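Local coordinates for TETR family transcriptional repressor LFRR (Mycobacterium smegmatis, PDB 2V57), which represses transcription of the lfrRA operon, which encodes an efflux pump and its regulator, by binding directly to the lfrR-lfrA promoter region, at the interface of chains A and B. Numbering follows the deposited sequence. Chains: chain A/B, TETR family transcriptional repressor LFRR.

Contact 1: the interface of chains A and B. Residues chain A 108, 154, 157, 161; chain B 107, 154-155, 157.
The backbones of the two copies of helix 147-164 approach closely at A:Ala154 and B:Ala154, whose CA atoms are 4.9 Å apart, in the helical interface through which TetR-family repressors dimerise. Their methyl CB atoms meet at 3.8 Å, and such close approach of the helices is consistent with the small side chains at the crossing. Alongside it lies a polar cluster. The phenol OH of A:Tyr108 donates to the amide OE1 of B:Gln157 over 2.6 Å. That acceptor lies in the plane of the tyrosine ring, at its edge, whereas the hydroxyl sits 43° out of the amide's own plane, above the carbonyl rather than on a lone pair. Within chain B, the amide is also backed by an aromatic face: NE2 of B:Gln157 stands over the centre of the B:Tyr107 ring, 3.3 Å above its plane. The hydroxyl of B:Tyr107 then turns to chain A and donates to OE2 of A:Glu161 at 3.2 Å, meeting the carboxylate on its syn side. Water 1 ties this pair to A:Gln157, touching the amide OE1 at 3.0 Å as well as both carboxylate oxygens and the B:Tyr107 hydroxyl. With CG anti to the backbone N (180°), A:Gln157 reaches this water, whereas B:Gln157, with CG anti to the carbonyl carbon (-65°), reaches A:Tyr108, a local departure from exact two-fold symmetry. The two glutamine side chains cross at about a right angle.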
loop_
_atom_site.group_PDB
_atom_site.type_symbol
_atom_site.label_atom_id
_atom_site.label_comp_id
_atom_site.label_asym_id
_atom_site.label_seq_id
_atom_site.Cartn_x
_atom_site.Cartn_y
_atom_site.Cartn_z
ATOM N N TYR A 108 2.087 5.776 -0.781
ATOM C CA TYR A 108 1.385 5.547 -2.041
ATOM C C TYR A 108 1.414 6.683 -3.088
ATOM O O TYR A 108 1.163 6.445 -4.282
ATOM C CB TYR A 108 -0.036 5.071 -1.771
ATOM C CG TYR A 108 -0.112 3.599 -1.451
ATOM C CD1 TYR A 108 0.172 2.648 -2.431
ATOM C CD2 TYR A 108 -0.493 3.149 -0.197
ATOM C CE1 TYR A 108 0.088 1.283 -2.161
ATOM C CE2 TYR A 108 -0.567 1.788 0.094
ATOM C CZ TYR A 108 -0.280 0.857 -0.903
ATOM O OH TYR A 108 -0.355 -0.502 -0.652
ATOM N N ALA A 154 3.036 -4.848 6.561
ATOM C CA ALA A 154 1.805 -5.166 5.831
ATOM C C ALA A 154 0.606 -5.153 6.780
ATOM O O ALA A 154 -0.457 -4.625 6.447
ATOM C CB ALA A 154 1.920 -6.502 5.124
ATOM N N GLN A 157 -0.133 -1.642 7.626
ATOM C CA GLN A 157 -0.920 -1.052 6.544
ATOM C C GLN A 157 -2.410 -1.347 6.628
ATOM O O GLN A 157 -3.243 -0.439 6.475
ATOM C CB GLN A 157 -0.421 -1.508 5.170
ATOM C CG GLN A 157 -1.253 -0.890 4.077
ATOM C CD GLN A 157 -0.885 -1.369 2.694
ATOM O OE1 GLN A 157 -1.693 -1.983 1.994
ATOM N NE2 GLN A 157 0.331 -1.086 2.293
ATOM N N GLU A 161 -5.619 1.391 7.390
ATOM C CA GLU A 161 -6.877 1.417 6.647
ATOM C C GLU A 161 -8.081 1.221 7.577
ATOM O O GLU A 161 -9.119 1.871 7.407
ATOM C CB GLU A 161 -6.852 0.381 5.529
ATOM C CG GLU A 161 -5.840 0.760 4.448
ATOM C CD GLU A 161 -5.313 -0.451 3.694
ATOM O OE1 GLU A 161 -4.129 -0.781 3.866
ATOM O OE2 GLU A 161 -6.083 -1.079 2.941
ATOM N N TYR B 107 -3.352 0.461 -6.303
ATOM C CA TYR B 107 -4.123 0.029 -5.131
ATOM C C TYR B 107 -4.831 1.157 -4.370
ATOM O O TYR B 107 -6.031 1.080 -4.126
ATOM C CB TYR B 107 -3.246 -0.784 -4.171
ATOM C CG TYR B 107 -4.023 -1.335 -2.992
ATOM C CD1 TYR B 107 -4.877 -2.430 -3.141
ATOM C CD2 TYR B 107 -3.908 -0.763 -1.739
ATOM C CE1 TYR B 107 -5.601 -2.926 -2.068
ATOM C CE2 TYR B 107 -4.620 -1.262 -0.655
ATOM C CZ TYR B 107 -5.464 -2.342 -0.825
ATOM O OH TYR B 107 -6.172 -2.835 0.261
ATOM N N ALA B 154 -2.592 -6.467 1.594
ATOM C CA ALA B 154 -1.320 -5.975 2.111
ATOM C C ALA B 154 -0.214 -7.011 1.905
ATOM O O ALA B 154 0.915 -6.669 1.532
ATOM C CB ALA B 154 -1.438 -5.556 3.574
ATOM N N LEU B 155 -0.548 -8.282 2.127
ATOM C CA LEU B 155 0.408 -9.343 1.942
ATOM C C LEU B 155 0.734 -9.488 0.456
ATOM O O LEU B 155 1.871 -9.756 0.108
ATOM C CB LEU B 155 -0.095 -10.672 2.512
ATOM C CG LEU B 155 -0.179 -10.852 4.029
ATOM C CD1 LEU B 155 -0.819 -12.203 4.382
ATOM C CD2 LEU B 155 1.193 -10.761 4.644
ATOM N N GLN B 157 0.909 -7.164 -1.651
ATOM C CA GLN B 157 1.832 -6.093 -2.016
ATOM C C GLN B 157 3.224 -6.300 -1.429
ATOM O O GLN B 157 4.224 -5.912 -2.039
ATOM C CB GLN B 157 1.238 -4.744 -1.674
ATOM C CG GLN B 157 -0.004 -4.503 -2.529
ATOM C CD GLN B 157 -0.729 -3.249 -2.158
ATOM O OE1 GLN B 157 -0.368 -2.159 -2.607
ATOM N NE2 GLN B 157 -1.760 -3.384 -1.328
HETATM O O HOH W 1 -4.202 -3.605 2.597
#

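Contact 2: the interface of chains A and B. Residues chain A 136-137, 179-181; chain B 182-185.
Backbone hydrogen bonds join A:Leu180, near the end of helix 169-182, to the segment that follows the same helix in chain B, at the rim of this TetR-family dimer interface. Carbonyl O of A:Leu180 accepts twice: from B:Ile184 N at 2.7 Å and from B:Ile185 N at 3.0 Å. Both bonds are nearly straight, with 164° and 167° at the hydrogen, and the donors arrive from opposite faces of the carbonyl plane. So near the helix end, this carbonyl is probably left without its usual partner farther along the helix, and amides of the partner chain bind it instead. B:Gly183, with a positive phi of 72°, turns the chain from the helix end into this position.

Water-mediated contacts flank the pair. The carbonyl oxygens O of A:Thr181 and O of B:Ser182 lie 3.3 Å apart, and waters 2 and 3 bridge both. Water 2 lies 2.8 Å from B:Ser182 O, while water 3 also reaches B:Ile185 O at 3.0 Å.

Apolar packing completes the contact. The CD2 branch of A:Leu180 meets CD1 of B:Ile184 at 3.6 Å. CB of A:Leu180 and the methyl CG2 of A:Thr181 border B:Ile185, whose CG1 lies 3.9 Å from that methyl. In B:Ile185, CG1 stands between backbone N and carbonyl carbon, which turns this longer branch toward helix 169-182 and leaves CB and CG2 to A:Ala136, its CB 4.0 Å from B:Ile185 CB.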
loop_
_atom_site.group_PDB
_atom_site.type_symbol
_atom_site.label_atom_id
_atom_site.label_comp_id
_atom_site.label_asym_id
_atom_site.label_seq_id
_atom_site.Cartn_x
_atom_site.Cartn_y
_atom_site.Cartn_z
ATOM N N ALA A 136 11.217 -13.789 18.451
ATOM C CA ALA A 136 9.972 -14.516 18.638
ATOM C C ALA A 136 9.605 -15.403 17.446
ATOM O O ALA A 136 8.502 -15.938 17.390
ATOM C CB ALA A 136 8.831 -13.534 18.945
ATOM N N SER A 137 10.515 -15.564 16.493
ATOM C CA SER A 137 10.203 -16.330 15.288
ATOM C C SER A 137 9.747 -17.754 15.604
ATOM O O SER A 137 10.488 -18.538 16.206
ATOM C CB SER A 137 11.397 -16.365 14.336
ATOM O OG SER A 137 11.390 -15.241 13.476
ATOM N N SER A 179 -2.946 -11.518 14.133
ATOM C CA SER A 179 -2.508 -11.863 12.782
ATOM C C SER A 179 -1.012 -12.242 12.767
ATOM O O SER A 179 -0.608 -13.158 12.051
ATOM C CB SER A 179 -2.802 -10.725 11.798
ATOM O OG SER A 179 -4.204 -10.526 11.657
ATOM N N LEU A 180 -0.214 -11.543 13.569
ATOM C CA LEU A 180 1.210 -11.841 13.702
ATOM C C LEU A 180 1.481 -13.261 14.220
ATOM O O LEU A 180 2.428 -13.926 13.785
ATOM C CB LEU A 180 1.862 -10.835 14.645
ATOM C CG LEU A 180 2.151 -9.458 14.056
ATOM C CD1 LEU A 180 2.514 -8.455 15.141
ATOM C CD2 LEU A 180 3.246 -9.595 13.041
ATOM N N THR A 181 0.653 -13.713 15.152
ATOM C CA THR A 181 0.875 -14.999 15.802
ATOM C C THR A 181 0.136 -16.167 15.147
ATOM O O THR A 181 0.565 -17.320 15.279
ATOM C CB THR A 181 0.510 -14.940 17.317
ATOM O OG1 THR A 181 -0.872 -14.592 17.477
ATOM C CG2 THR A 181 1.364 -13.910 18.038
ATOM N N SER B 182 -0.776 -18.955 9.181
ATOM C CA SER B 182 -0.052 -19.190 10.441
ATOM C C SER B 182 0.705 -18.009 11.033
ATOM O O SER B 182 1.213 -18.114 12.141
ATOM C CB SER B 182 0.916 -20.365 10.295
ATOM O OG SER B 182 1.887 -20.078 9.312
ATOM N N GLY B 183 0.789 -16.898 10.313
ATOM C CA GLY B 183 1.472 -15.726 10.840
ATOM C C GLY B 183 2.981 -15.921 10.869
ATOM O O GLY B 183 3.494 -16.786 10.155
ATOM N N ILE B 184 3.688 -15.148 11.698
ATOM C CA ILE B 184 5.161 -15.129 11.664
ATOM C C ILE B 184 5.887 -15.262 13.006
ATOM O O ILE B 184 7.077 -15.538 13.026
ATOM C CB ILE B 184 5.701 -13.850 10.969
ATOM C CG1 ILE B 184 5.140 -12.593 11.646
ATOM C CG2 ILE B 184 5.339 -13.850 9.505
ATOM C CD1 ILE B 184 5.937 -11.313 11.362
ATOM N N ILE B 185 5.208 -15.034 14.122
ATOM C CA ILE B 185 5.879 -15.140 15.413
ATOM C C ILE B 185 5.085 -16.024 16.342
ATOM O O ILE B 185 3.932 -16.366 16.062
ATOM C CB ILE B 185 6.049 -13.764 16.113
ATOM C CG1 ILE B 185 4.694 -13.044 16.219
ATOM C CG2 ILE B 185 7.065 -12.903 15.372
ATOM C CD1 ILE B 185 4.661 -11.918 17.255
HETATM O O HOH W 2 0.316 -20.149 13.920
HETATM O O HOH W 3 3.234 -18.607 14.202
#

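Contact 3: the interface of chains A and B. Residues chain A 154-155, 158, 179, 184; chain B 147, 151, 154-155.
B:Trp147 presents the edge of its indole to A:Ser179, and NE1 donates to the hydroxyl OG over 2.9 Å. The evidence for a well-directed bond is twofold: the angle at the hydrogen is 169°, and the acceptor lies within 2° of the ring plane. The methyl CB of A:Ala158 lies over the six-membered part of one indole face, 3.7 Å from B:Trp147 CZ3. Beside the pyrrole rim, CG2 of A:Ile184 approaches B:Trp147 CD1 at 4.0 Å.

Next to the indole, B:Val151 packs with both branches against chain A. CG1 faces the CD2 methyl of A:Leu155 at 3.8 Å and meets A:Ile184 CG2 tip to tip, whereas CG2 packs on A:Ala158 CB at 3.9 Å. The valine also supports the indole from within chain B and may steady it, its CG2 lying 3.4 Å above the ring plane, toward the rim. With CG anti to the backbone N (chi1 -173°), B:Trp147 extends from the first turn of its helix toward the partner.

In the TetR-like fold, the contact joins the N-terminal half of helix 147-164 in chain B to the middle of that helix in chain A and to the end of helix 169-182 and the segment after it, beside the Ala154 pair.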
loop_
_atom_site.group_PDB
_atom_site.type_symbol
_atom_site.label_atom_id
_atom_site.label_comp_id
_atom_site.label_asym_id
_atom_site.label_seq_id
_atom_site.Cartn_x
_atom_site.Cartn_y
_atom_site.Cartn_z
ATOM N N ALA A 154 3.036 -4.848 6.561
ATOM C CA ALA A 154 1.805 -5.166 5.831
ATOM C C ALA A 154 0.606 -5.153 6.780
ATOM O O ALA A 154 -0.457 -4.625 6.447
ATOM C CB ALA A 154 1.920 -6.502 5.124
ATOM N N LEU A 155 0.773 -5.744 7.956
ATOM C CA LEU A 155 -0.293 -5.733 8.946
ATOM C C LEU A 155 -0.521 -4.312 9.449
ATOM O O LEU A 155 -1.661 -3.921 9.712
ATOM C CB LEU A 155 -0.003 -6.701 10.091
ATOM C CG LEU A 155 0.079 -8.173 9.672
ATOM C CD1 LEU A 155 0.438 -9.045 10.865
ATOM C CD2 LEU A 155 -1.216 -8.650 9.023
ATOM N N ALA A 158 -2.761 -2.606 6.867
ATOM C CA ALA A 158 -4.163 -2.954 7.062
ATOM C C ALA A 158 -4.719 -2.187 8.253
ATOM O O ALA A 158 -5.886 -1.768 8.245
ATOM C CB ALA A 158 -4.320 -4.457 7.273
ATOM N N SER A 179 -2.946 -11.518 14.133
ATOM C CA SER A 179 -2.508 -11.863 12.782
ATOM C C SER A 179 -1.012 -12.242 12.767
ATOM O O SER A 179 -0.608 -13.158 12.051
ATOM C CB SER A 179 -2.802 -10.725 11.798
ATOM O OG SER A 179 -4.204 -10.526 11.657
ATOM N N ILE A 184 -4.581 -15.184 9.357
ATOM C CA ILE A 184 -5.988 -14.806 9.355
ATOM C C ILE A 184 -6.944 -15.947 9.085
ATOM O O ILE A 184 -8.141 -15.764 9.239
ATOM C CB ILE A 184 -6.306 -13.644 8.389
ATOM C CG1 ILE A 184 -5.764 -13.923 6.994
ATOM C CG2 ILE A 184 -5.737 -12.342 8.921
ATOM C CD1 ILE A 184 -6.417 -13.046 5.904
ATOM N N TRP B 147 -11.142 -6.829 7.639
ATOM C CA TRP B 147 -9.769 -7.143 8.076
ATOM C C TRP B 147 -9.112 -8.139 7.140
ATOM O O TRP B 147 -7.991 -7.932 6.700
ATOM C CB TRP B 147 -9.722 -7.697 9.506
ATOM C CG TRP B 147 -8.289 -7.870 10.014
ATOM C CD1 TRP B 147 -7.641 -9.046 10.293
ATOM C CD2 TRP B 147 -7.340 -6.822 10.250
ATOM N NE1 TRP B 147 -6.348 -8.788 10.714
ATOM C CE2 TRP B 147 -6.139 -7.433 10.691
ATOM C CE3 TRP B 147 -7.391 -5.424 10.131
ATOM C CZ2 TRP B 147 -4.996 -6.694 11.010
ATOM C CZ3 TRP B 147 -6.252 -4.687 10.457
ATOM C CH2 TRP B 147 -5.072 -5.327 10.886
ATOM N N VAL B 151 -5.765 -7.443 4.888
ATOM C CA VAL B 151 -4.562 -8.213 5.120
ATOM C C VAL B 151 -4.165 -8.963 3.845
ATOM O O VAL B 151 -3.006 -8.990 3.492
ATOM C CB VAL B 151 -4.713 -9.167 6.325
ATOM C CG1 VAL B 151 -3.527 -10.137 6.413
ATOM C CG2 VAL B 151 -4.835 -8.352 7.626
ATOM N N ALA B 154 -2.592 -6.467 1.594
ATOM C CA ALA B 154 -1.320 -5.975 2.111
ATOM C C ALA B 154 -0.214 -7.011 1.905
ATOM O O ALA B 154 0.915 -6.669 1.532
ATOM C CB ALA B 154 -1.438 -5.556 3.574
ATOM N N LEU B 155 -0.548 -8.282 2.127
ATOM C CA LEU B 155 0.408 -9.343 1.942
ATOM C C LEU B 155 0.734 -9.488 0.456
ATOM O O LEU B 155 1.871 -9.756 0.108
ATOM C CB LEU B 155 -0.095 -10.672 2.512
ATOM C CG LEU B 155 -0.179 -10.852 4.029
ATOM C CD1 LEU B 155 -0.819 -12.203 4.382
ATOM C CD2 LEU B 155 1.193 -10.761 4.644
#

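Contacts 1 and 3 adjoin, with C-alpha centres about 8 Å apart, and share A:Ala154, B:Ala154 and B:Leu155 of helix 147-164. Contact 2 lies about 12 Å from contact 3, to which A:Ser179 of helix 169-182 links it, and about 18 Å from contact 1. The series runs from a hydrated polar cluster through a largely apolar middle to backbone bonds between the end of one helix 169-182 and the segment after the other. The contacts occur twice about the two-fold, though side-chain details may differ. Such a dimer would fix the spacing of the two helix-turn-helix motifs (residues 34-53) that bind the promoter.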